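Local coordinates for protein response regulator receiver (Brucella melitensis biovar Abortus, PDB 4G97) that probably acts as a phosphorylation-controlled anti-anti-sigma switch of the general stress response, joining a sigma-factor-like domain to a response regulator receiver domain, at residues L94-V102 / F123-I134; S50-C61 / E105-L116. One frame throughout, in Å; residues are numbered along the deposited sequence.

Contact 1. Residues L94-V102 / F123-I134; sequences LPRQAFLLV and FGRLLSTASGEI
P95 of helix 94-102 lies over A130 of helix 123-134, their CA atoms 4.8 Å apart, where the two axes approach to 7.9 Å and cross almost perpendicularly, at -92°. This is a helix-helix crossing within the sigma-like domain of PhyR, and its backbones come closest at P95 and A130: A130 CB abuts P95 O at 3.1 Å, while P95 CB rests on L126 O. F99 is the knob, set into a hole formed by L127, A130, S131 and I134. With its CG anti to the backbone N (chi1 -156°), the ring is carried alongside helix 123-134, and I134 CG2 makes a CH-pi contact over one face, 4.1 Å from the F99 centroid. Beyond A98, whose methyl meets F123 CE1 at 3.5 Å, V102 splits its branches: CG1 reaches the edge of the F123 ring, CG2 meets L127 CD1 tip to tip. The polar part lies around R96. Its side chain extends over I134 CD1, which lies against one guanidinium face, and its NH1 bonds S251 and Q252 of helix 243-265. A water in the guanidinium plane joins R96 NH2 to E133 O, and the salt bridge from R96 NE to E133 OE1 is a weak one of 3.5 Å.

Contact 2. Residues S50-C61 / E105-L116; sequences SSDRIGLYRLFC and EGFNDHEAAEIL
R53 and Y57 of helix 52-61 face E105 and F107, which lie in the turn leading into helix 109-116; the two helices pack at 40°, with axes 8.5 Å apart. The contact joins the sigma2 region to the sigma-like region of PhyR, both of the HTH clan. Its aromatic part is a layered group. The R53 guanidinium lies flat on one F107 face, planes 18° apart, as an off-centre cation-pi pair, and I115 CD1 lies over the opposite face. F107 in turn points its edge at the Y57 face, a T-shaped pair with centroids 4.8 Å apart.

Hydrogen bonds hold the guanidinium in this pose: R53 NH1 and NH2 both grip E105 O, at 3.0 and 2.8 Å, within the guanidinium plane. The E105 carboxylate, its chain bent at chi2 (-53°), is bonded from above its plane by Y57 OH, 2.6 Å from OE1; that oxygen also pairs with R53 and with R16.

Apolar packing follows the helices. I115 is a knob among I54, Y57, R58 and C61, while I54 crosses E111 at about a right angle, its CD1 methyl on E111 CB and CG. That glutamate forms a capping box with N108 at the start of helix 109-116.

Just before helix 52-61, S50 meets E114 near the C-terminal end of helix 109-116. S50 OG lies doubtfully close to E114 OE1, at 2.5 Å; the firm bond runs from S50 N to the syn lone pair of E114 OE2, at 3.2 Å.

In the fold
Both contacts are partly buried, about 14 Å apart between centres, and helix 94-104 with the turn after it connects them: L100 O and L101 O probably accept hydrogen bonds from E105 N and F107 N. Helix 94-104 thus carries one partner of contact 1 and leads directly into one partner of contact 2, while L101 also packs on Y57 and I115. Contact 1 stays within the sigma-like region and is mainly apolar, with its one charged pair at the end beside helix 243-265. Contact 2 bridges the sigma2 and sigma-like regions and adds a buried glutamate, an arginine stacked on a ring, and a ring-to-ring T-shaped pair. F123 and L127 reach D109, bringing helix 109-116 against helix 120-135 as well.

Contact 1. Residues L94-V102 / F123-I134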
loop_
_atom_site.group_PDB
_atom_site.type_symbol
_atom_site.label_atom_id
_atom_site.label_comp_id
_atom_site.label_asym_id
_atom_site.label_seq_id
_atom_site.Cartn_x
_atom_site.Cartn_y
_atom_site.Cartn_z
ATOM N N LEU A 94 -12.405 9.334 -1.646
ATOM C CA LEU A 94 -12.227 9.468 -3.097
ATOM C C LEU A 94 -10.912 10.120 -3.542
ATOM O O LEU A 94 -10.309 9.576 -4.466
ATOM C CB LEU A 94 -13.449 10.142 -3.752
ATOM C CG LEU A 94 -13.834 9.664 -5.156
ATOM C CD1 LEU A 94 -14.588 8.330 -5.101
ATOM C CD2 LEU A 94 -14.713 10.695 -5.849
ATOM N N PRO A 95 -10.397 11.226 -2.928
ATOM C CA PRO A 95 -9.097 11.767 -3.377
ATOM C C PRO A 95 -7.945 10.803 -3.069
ATOM O O PRO A 95 -6.995 10.726 -3.837
ATOM C CB PRO A 95 -8.961 13.084 -2.596
ATOM C CG PRO A 95 -10.318 13.387 -2.091
ATOM C CD PRO A 95 -10.944 12.051 -1.832
ATOM N N ARG A 96 -8.050 10.040 -1.964
ATOM C CA ARG A 96 -7.043 9.029 -1.605
ATOM C C ARG A 96 -7.091 7.863 -2.595
ATOM O O ARG A 96 -6.039 7.382 -2.995
ATOM C CB ARG A 96 -7.168 8.580 -0.144
ATOM C CG ARG A 96 -6.672 9.668 0.790
ATOM C CD ARG A 96 -6.639 9.272 2.245
ATOM N NE ARG A 96 -6.018 10.336 3.042
ATOM C CZ ARG A 96 -4.720 10.435 3.301
ATOM N NH1 ARG A 96 -3.872 9.511 2.856
ATOM N NH2 ARG A 96 -4.259 11.449 4.026
ATOM N N GLN A 97 -8.299 7.499 -3.083
ATOM C CA GLN A 97 -8.476 6.472 -4.122
ATOM C C GLN A 97 -7.815 6.940 -5.418
ATOM O O GLN A 97 -7.121 6.164 -6.070
ATOM C CB GLN A 97 -9.963 6.227 -4.397
ATOM C CG GLN A 97 -10.711 5.597 -3.239
ATOM C CD GLN A 97 -12.139 5.293 -3.587
ATOM O OE1 GLN A 97 -12.446 4.784 -4.665
ATOM N NE2 GLN A 97 -13.037 5.563 -2.652
ATOM N N ALA A 98 -8.002 8.233 -5.764
ATOM C CA ALA A 98 -7.467 8.817 -6.981
ATOM C C ALA A 98 -5.942 8.799 -6.975
ATOM O O ALA A 98 -5.328 8.320 -7.932
ATOM C CB ALA A 98 -8.015 10.234 -7.165
ATOM N N PHE A 99 -5.326 9.256 -5.873
ATOM C CA PHE A 99 -3.870 9.281 -5.738
ATOM C C PHE A 99 -3.285 7.870 -5.743
ATOM O O PHE A 99 -2.246 7.636 -6.384
ATOM C CB PHE A 99 -3.457 10.048 -4.466
ATOM C CG PHE A 99 -2.056 10.607 -4.544
ATOM C CD1 PHE A 99 -1.825 11.882 -5.050
ATOM C CD2 PHE A 99 -0.965 9.858 -4.116
ATOM C CE1 PHE A 99 -0.522 12.385 -5.150
ATOM C CE2 PHE A 99 0.336 10.367 -4.210
ATOM C CZ PHE A 99 0.546 11.629 -4.718
ATOM N N LEU A 100 -3.972 6.914 -5.075
ATOM C CA LEU A 100 -3.516 5.523 -5.028
ATOM C C LEU A 100 -3.486 4.917 -6.435
ATOM O O LEU A 100 -2.483 4.324 -6.804
ATOM C CB LEU A 100 -4.345 4.657 -4.058
ATOM C CG LEU A 100 -4.130 4.896 -2.535
ATOM C CD1 LEU A 100 -4.997 3.970 -1.736
ATOM C CD2 LEU A 100 -2.676 4.659 -2.109
ATOM N N LEU A 101 -4.537 5.139 -7.235
ATOM C CA LEU A 101 -4.634 4.626 -8.616
ATOM C C LEU A 101 -3.503 5.080 -9.508
ATOM O O LEU A 101 -3.043 4.306 -10.345
ATOM C CB LEU A 101 -5.994 4.986 -9.263
ATOM C CG LEU A 101 -7.225 4.259 -8.705
ATOM C CD1 LEU A 101 -8.496 4.949 -9.140
ATOM C CD2 LEU A 101 -7.217 2.773 -9.061
ATOM N N VAL A 102 -3.060 6.335 -9.341
ATOM C CA VAL A 102 -1.965 6.883 -10.127
ATOM C C VAL A 102 -0.601 6.591 -9.500
ATOM O O VAL A 102 0.234 5.974 -10.158
ATOM C CB VAL A 102 -2.157 8.381 -10.542
ATOM C CG1 VAL A 102 -3.341 8.546 -11.488
ATOM C CG2 VAL A 102 -2.330 9.286 -9.333
ATOM N N PHE A 123 -11.271 14.759 -11.973
ATOM C CA PHE A 123 -10.188 13.915 -11.484
ATOM C C PHE A 123 -8.969 14.765 -11.100
ATOM O O PHE A 123 -8.334 14.483 -10.084
ATOM C CB PHE A 123 -9.822 12.820 -12.504
ATOM C CG PHE A 123 -8.729 11.905 -12.011
ATOM C CD1 PHE A 123 -9.016 10.860 -11.139
ATOM C CD2 PHE A 123 -7.404 12.111 -12.383
ATOM C CE1 PHE A 123 -8.001 10.038 -10.657
ATOM C CE2 PHE A 123 -6.385 11.298 -11.883
ATOM C CZ PHE A 123 -6.690 10.268 -11.022
ATOM N N GLY A 124 -8.672 15.784 -11.906
ATOM C CA GLY A 124 -7.579 16.727 -11.675
ATOM C C GLY A 124 -7.706 17.502 -10.375
ATOM O O GLY A 124 -6.696 17.807 -9.732
ATOM N N ARG A 125 -8.955 17.811 -9.975
ATOM C CA ARG A 125 -9.276 18.529 -8.740
ATOM C C ARG A 125 -9.199 17.558 -7.571
ATOM O O ARG A 125 -8.705 17.917 -6.498
ATOM C CB ARG A 125 -10.672 19.136 -8.827
ATOM N N LEU A 126 -9.676 16.317 -7.794
ATOM C CA LEU A 126 -9.669 15.208 -6.839
ATOM C C LEU A 126 -8.203 14.859 -6.507
ATOM O O LEU A 126 -7.874 14.634 -5.347
ATOM C CB LEU A 126 -10.384 14.015 -7.498
ATOM C CG LEU A 126 -11.155 13.046 -6.621
ATOM C CD1 LEU A 126 -12.375 13.707 -5.971
ATOM C CD2 LEU A 126 -11.614 11.863 -7.448
ATOM N N LEU A 127 -7.326 14.907 -7.523
ATOM C CA LEU A 127 -5.897 14.654 -7.408
ATOM C C LEU A 127 -5.160 15.776 -6.669
ATOM O O LEU A 127 -4.216 15.476 -5.939
ATOM C CB LEU A 127 -5.281 14.389 -8.792
ATOM C CG LEU A 127 -4.043 13.496 -8.846
ATOM C CD1 LEU A 127 -4.326 12.103 -8.303
ATOM C CD2 LEU A 127 -3.509 13.401 -10.257
ATOM N N SER A 128 -5.593 17.055 -6.834
ATOM C CA SER A 128 -4.998 18.215 -6.144
ATOM C C SER A 128 -5.327 18.193 -4.636
ATOM O O SER A 128 -4.441 18.450 -3.813
ATOM C CB SER A 128 -5.460 19.530 -6.778
ATOM O OG SER A 128 -4.361 20.280 -7.274
ATOM N N THR A 129 -6.600 17.865 -4.288
ATOM C CA THR A 129 -7.109 17.727 -2.911
ATOM C C THR A 129 -6.311 16.610 -2.211
ATOM O O THR A 129 -5.991 16.731 -1.021
ATOM C CB THR A 129 -8.616 17.393 -2.923
ATOM O OG1 THR A 129 -9.303 18.306 -3.776
ATOM C CG2 THR A 129 -9.245 17.429 -1.533
ATOM N N ALA A 130 -5.990 15.538 -2.976
ATOM C CA ALA A 130 -5.208 14.384 -2.536
ATOM C C ALA A 130 -3.757 14.781 -2.333
ATOM O O ALA A 130 -3.234 14.597 -1.235
ATOM C CB ALA A 130 -5.293 13.272 -3.565
ATOM N N SER A 131 -3.119 15.375 -3.375
ATOM C CA SER A 131 -1.725 15.820 -3.331
ATOM C C SER A 131 -1.405 16.678 -2.100
ATOM O O SER A 131 -0.336 16.511 -1.518
ATOM C CB SER A 131 -1.327 16.530 -4.620
ATOM O OG SER A 131 0.015 16.206 -4.944
ATOM N N GLY A 132 -2.360 17.517 -1.682
ATOM C CA GLY A 132 -2.246 18.360 -0.495
ATOM C C GLY A 132 -2.296 17.561 0.794
ATOM O O GLY A 132 -1.469 17.768 1.689
ATOM N N GLU A 133 -3.279 16.643 0.898
ATOM C CA GLU A 133 -3.448 15.751 2.052
ATOM C C GLU A 133 -2.242 14.822 2.172
ATOM O O GLU A 133 -1.623 14.776 3.225
ATOM C CB GLU A 133 -4.715 14.904 1.894
ATOM C CG GLU A 133 -5.923 15.421 2.641
ATOM C CD GLU A 133 -7.187 14.681 2.249
ATOM O OE1 GLU A 133 -7.367 13.526 2.701
ATOM O OE2 GLU A 133 -7.973 15.240 1.450
ATOM N N ILE A 134 -1.897 14.108 1.080
ATOM C CA ILE A 134 -0.792 13.147 1.007
ATOM C C ILE A 134 0.576 13.779 1.258
ATOM O O ILE A 134 1.416 13.130 1.874
ATOM C CB ILE A 134 -0.889 12.260 -0.288
ATOM C CG1 ILE A 134 -1.940 11.132 -0.130
ATOM C CG2 ILE A 134 0.455 11.649 -0.710
ATOM C CD1 ILE A 134 -3.385 11.463 -0.406
HETATM O O HOH W 1 -1.147 12.277 4.688
#

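Contact 2. Residues S50-C61 / E105-L116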
loop_
_atom_site.group_PDB
_atom_site.type_symbol
_atom_site.label_atom_id
_atom_site.label_comp_id
_atom_site.label_asym_id
_atom_site.label_seq_id
_atom_site.Cartn_x
_atom_site.Cartn_y
_atom_site.Cartn_z
ATOM N N SER A 50 -11.779 0.274 -21.420
ATOM C CA SER A 50 -10.657 0.288 -22.382
ATOM C C SER A 50 -9.755 -0.943 -22.293
ATOM O O SER A 50 -9.082 -1.288 -23.275
ATOM C CB SER A 50 -9.799 1.535 -22.190
ATOM O OG SER A 50 -10.586 2.598 -21.684
ATOM N N SER A 51 -9.658 -1.545 -21.095
ATOM C CA SER A 51 -8.862 -2.754 -20.867
ATOM C C SER A 51 -9.497 -3.591 -19.767
ATOM O O SER A 51 -10.314 -3.090 -18.980
ATOM C CB SER A 51 -7.407 -2.415 -20.533
ATOM O OG SER A 51 -7.289 -2.025 -19.176
ATOM N N ASP A 52 -9.106 -4.872 -19.709
ATOM C CA ASP A 52 -9.603 -5.794 -18.708
ATOM C C ASP A 52 -9.220 -5.312 -17.288
ATOM O O ASP A 52 -10.058 -5.384 -16.392
ATOM C CB ASP A 52 -9.076 -7.204 -19.007
ATOM C CG ASP A 52 -9.602 -7.802 -20.310
ATOM O OD1 ASP A 52 -10.781 -7.538 -20.659
ATOM O OD2 ASP A 52 -8.866 -8.578 -20.942
ATOM N N ARG A 53 -8.001 -4.746 -17.119
ATOM C CA ARG A 53 -7.497 -4.233 -15.828
ATOM C C ARG A 53 -8.359 -3.091 -15.323
ATOM O O ARG A 53 -8.818 -3.136 -14.183
ATOM C CB ARG A 53 -6.022 -3.794 -15.912
ATOM C CG ARG A 53 -5.338 -3.737 -14.527
ATOM C CD ARG A 53 -3.930 -3.144 -14.521
ATOM N NE ARG A 53 -3.467 -2.936 -13.139
ATOM C CZ ARG A 53 -2.686 -1.941 -12.731
ATOM N NH1 ARG A 53 -2.233 -1.040 -13.602
ATOM N NH2 ARG A 53 -2.351 -1.834 -11.444
ATOM N N ILE A 54 -8.613 -2.083 -16.198
ATOM C CA ILE A 54 -9.475 -0.925 -15.926
ATOM C C ILE A 54 -10.882 -1.399 -15.539
ATOM O O ILE A 54 -11.401 -0.953 -14.520
ATOM C CB ILE A 54 -9.442 0.132 -17.080
ATOM C CG1 ILE A 54 -8.006 0.648 -17.303
ATOM C CG2 ILE A 54 -10.417 1.312 -16.819
ATOM C CD1 ILE A 54 -7.762 1.429 -18.625
ATOM N N GLY A 55 -11.452 -2.330 -16.320
ATOM C CA GLY A 55 -12.764 -2.924 -16.049
ATOM C C GLY A 55 -12.837 -3.647 -14.708
ATOM O O GLY A 55 -13.867 -3.596 -14.020
ATOM N N LEU A 56 -11.736 -4.329 -14.320
ATOM C CA LEU A 56 -11.689 -5.024 -13.038
ATOM C C LEU A 56 -11.692 -4.011 -11.883
ATOM O O LEU A 56 -12.457 -4.183 -10.943
ATOM C CB LEU A 56 -10.471 -5.966 -12.950
ATOM C CG LEU A 56 -10.282 -6.788 -11.661
ATOM C CD1 LEU A 56 -11.456 -7.740 -11.409
ATOM C CD2 LEU A 56 -8.998 -7.589 -11.697
ATOM N N TYR A 57 -10.845 -2.962 -11.964
ATOM C CA TYR A 57 -10.731 -1.925 -10.929
ATOM C C TYR A 57 -12.000 -1.089 -10.830
ATOM O O TYR A 57 -12.393 -0.712 -9.718
ATOM C CB TYR A 57 -9.539 -1.021 -11.213
ATOM C CG TYR A 57 -8.225 -1.547 -10.686
ATOM C CD1 TYR A 57 -7.574 -2.605 -11.311
ATOM C CD2 TYR A 57 -7.625 -0.980 -9.563
ATOM C CE1 TYR A 57 -6.342 -3.069 -10.849
ATOM C CE2 TYR A 57 -6.396 -1.431 -9.097
ATOM C CZ TYR A 57 -5.743 -2.453 -9.760
ATOM O OH TYR A 57 -4.520 -2.880 -9.316
ATOM N N ARG A 58 -12.648 -0.816 -11.999
ATOM C CA ARG A 58 -13.934 -0.096 -12.110
ATOM C C ARG A 58 -15.041 -0.869 -11.386
ATOM O O ARG A 58 -15.780 -0.295 -10.588
ATOM C CB ARG A 58 -14.303 0.133 -13.597
ATOM C CG ARG A 58 -15.512 1.033 -13.770
ATOM C CD ARG A 58 -15.668 1.455 -15.200
ATOM N NE ARG A 58 -17.022 1.941 -15.440
ATOM C CZ ARG A 58 -17.527 2.199 -16.640
ATOM N NH1 ARG A 58 -16.788 2.019 -17.732
ATOM N NH2 ARG A 58 -18.773 2.633 -16.762
ATOM N N LEU A 59 -15.129 -2.188 -11.632
ATOM C CA LEU A 59 -16.083 -3.057 -10.948
ATOM C C LEU A 59 -15.817 -3.003 -9.449
ATOM O O LEU A 59 -16.757 -2.802 -8.674
ATOM C CB LEU A 59 -15.942 -4.493 -11.467
ATOM C CG LEU A 59 -16.791 -5.581 -10.811
ATOM C CD1 LEU A 59 -18.276 -5.301 -10.967
ATOM C CD2 LEU A 59 -16.470 -6.926 -11.432
ATOM N N PHE A 60 -14.530 -3.155 -9.032
ATOM C CA PHE A 60 -14.173 -3.071 -7.610
ATOM C C PHE A 60 -14.646 -1.735 -7.016
ATOM O O PHE A 60 -15.346 -1.748 -6.008
ATOM C CB PHE A 60 -12.656 -3.264 -7.396
ATOM C CG PHE A 60 -12.248 -3.135 -5.946
ATOM C CD1 PHE A 60 -11.944 -1.890 -5.400
ATOM C CD2 PHE A 60 -12.231 -4.250 -5.108
ATOM C CE1 PHE A 60 -11.617 -1.764 -4.052
ATOM C CE2 PHE A 60 -11.878 -4.126 -3.767
ATOM C CZ PHE A 60 -11.587 -2.881 -3.245
ATOM N N CYS A 61 -14.249 -0.597 -7.620
ATOM C CA CYS A 61 -14.639 0.738 -7.142
ATOM C C CYS A 61 -16.157 0.982 -7.144
ATOM O O CYS A 61 -16.649 1.627 -6.224
ATOM C CB CYS A 61 -13.881 1.847 -7.859
ATOM S SG CYS A 61 -12.089 1.834 -7.571
ATOM N N GLU A 105 -0.895 2.369 -8.180
ATOM C CA GLU A 105 -1.379 1.421 -9.184
ATOM C C GLU A 105 -0.836 1.527 -10.618
ATOM O O GLU A 105 -1.021 0.601 -11.407
ATOM C CB GLU A 105 -2.913 1.240 -9.105
ATOM C CG GLU A 105 -3.392 0.697 -7.754
ATOM C CD GLU A 105 -2.718 -0.582 -7.278
ATOM O OE1 GLU A 105 -2.657 -1.556 -8.060
ATOM O OE2 GLU A 105 -2.211 -0.600 -6.134
ATOM N N GLY A 106 -0.136 2.603 -10.926
ATOM C CA GLY A 106 0.453 2.779 -12.252
ATOM C C GLY A 106 -0.479 3.166 -13.390
ATOM O O GLY A 106 -0.094 3.040 -14.558
ATOM N N PHE A 107 -1.690 3.645 -13.085
ATOM C CA PHE A 107 -2.641 4.119 -14.093
ATOM C C PHE A 107 -2.362 5.593 -14.405
ATOM O O PHE A 107 -2.058 6.363 -13.492
ATOM C CB PHE A 107 -4.105 4.008 -13.605
ATOM C CG PHE A 107 -4.633 2.601 -13.415
ATOM C CD1 PHE A 107 -4.923 1.793 -14.512
ATOM C CD2 PHE A 107 -4.861 2.091 -12.135
ATOM C CE1 PHE A 107 -5.402 0.481 -14.330
ATOM C CE2 PHE A 107 -5.318 0.775 -11.955
ATOM C CZ PHE A 107 -5.595 -0.018 -13.051
ATOM N N ASN A 108 -2.516 6.010 -15.683
ATOM C CA ASN A 108 -2.399 7.437 -15.994
ATOM C C ASN A 108 -3.726 8.048 -15.535
ATOM O O ASN A 108 -4.658 7.296 -15.206
ATOM C CB ASN A 108 -2.104 7.706 -17.487
ATOM C CG ASN A 108 -3.105 7.177 -18.492
ATOM O OD1 ASN A 108 -4.316 7.446 -18.433
ATOM N ND2 ASN A 108 -2.591 6.504 -19.509
ATOM N N ASP A 109 -3.810 9.389 -15.493
ATOM C CA ASP A 109 -4.988 10.117 -15.036
ATOM C C ASP A 109 -6.289 9.738 -15.755
ATOM O O ASP A 109 -7.337 9.665 -15.115
ATOM C CB ASP A 109 -4.726 11.628 -15.108
ATOM C CG ASP A 109 -3.599 12.113 -14.213
ATOM O OD1 ASP A 109 -2.573 11.394 -14.097
ATOM O OD2 ASP A 109 -3.716 13.230 -13.667
ATOM N N HIS A 110 -6.231 9.494 -17.074
ATOM C CA HIS A 110 -7.436 9.152 -17.842
ATOM C C HIS A 110 -7.986 7.780 -17.504
ATOM O O HIS A 110 -9.200 7.638 -17.350
ATOM C CB HIS A 110 -7.234 9.360 -19.350
ATOM C CG HIS A 110 -7.004 10.800 -19.708
ATOM N ND1 HIS A 110 -8.014 11.752 -19.584
ATOM C CD2 HIS A 110 -5.878 11.413 -20.142
ATOM C CE1 HIS A 110 -7.473 12.901 -19.956
ATOM N NE2 HIS A 110 -6.189 12.749 -20.301
ATOM N N GLU A 111 -7.092 6.791 -17.314
ATOM C CA GLU A 111 -7.470 5.420 -16.922
ATOM C C GLU A 111 -8.096 5.445 -15.519
ATOM O O GLU A 111 -9.165 4.880 -15.312
ATOM C CB GLU A 111 -6.253 4.492 -16.962
ATOM C CG GLU A 111 -5.565 4.430 -18.320
ATOM C CD GLU A 111 -4.270 3.639 -18.383
ATOM O OE1 GLU A 111 -3.458 3.722 -17.431
ATOM O OE2 GLU A 111 -4.041 2.978 -19.421
ATOM N N ALA A 112 -7.474 6.180 -14.583
ATOM C CA ALA A 112 -7.962 6.325 -13.204
ATOM C C ALA A 112 -9.306 7.042 -13.127
ATOM O O ALA A 112 -10.134 6.686 -12.289
ATOM C CB ALA A 112 -6.923 7.040 -12.360
ATOM N N ALA A 113 -9.528 8.043 -14.000
ATOM C CA ALA A 113 -10.805 8.778 -14.086
ATOM C C ALA A 113 -11.878 7.823 -14.599
ATOM O O ALA A 113 -12.994 7.822 -14.090
ATOM C CB ALA A 113 -10.670 9.964 -15.031
ATOM N N GLU A 114 -11.520 6.968 -15.575
ATOM C CA GLU A 114 -12.448 5.972 -16.104
ATOM C C GLU A 114 -12.772 4.951 -14.995
ATOM O O GLU A 114 -13.941 4.605 -14.821
ATOM C CB GLU A 114 -11.865 5.300 -17.358
ATOM C CG GLU A 114 -12.842 4.325 -18.000
ATOM C CD GLU A 114 -12.297 3.448 -19.106
ATOM O OE1 GLU A 114 -11.133 3.650 -19.517
ATOM O OE2 GLU A 114 -13.041 2.553 -19.563
ATOM N N ILE A 115 -11.743 4.528 -14.192
ATOM C CA ILE A 115 -11.952 3.621 -13.048
ATOM C C ILE A 115 -12.917 4.251 -12.043
ATOM O O ILE A 115 -13.829 3.566 -11.563
ATOM C CB ILE A 115 -10.602 3.221 -12.372
ATOM C CG1 ILE A 115 -9.828 2.227 -13.259
ATOM C CG2 ILE A 115 -10.810 2.673 -10.952
ATOM C CD1 ILE A 115 -8.437 2.131 -12.985
ATOM N N LEU A 116 -12.713 5.546 -11.722
ATOM C CA LEU A 116 -13.552 6.243 -10.742
ATOM C C LEU A 116 -14.882 6.782 -11.289
ATOM O O LEU A 116 -15.723 7.197 -10.494
ATOM C CB LEU A 116 -12.785 7.332 -9.983
ATOM C CG LEU A 116 -11.718 6.862 -8.993
ATOM C CD1 LEU A 116 -10.905 8.022 -8.507
ATOM C CD2 LEU A 116 -12.320 6.072 -7.817
#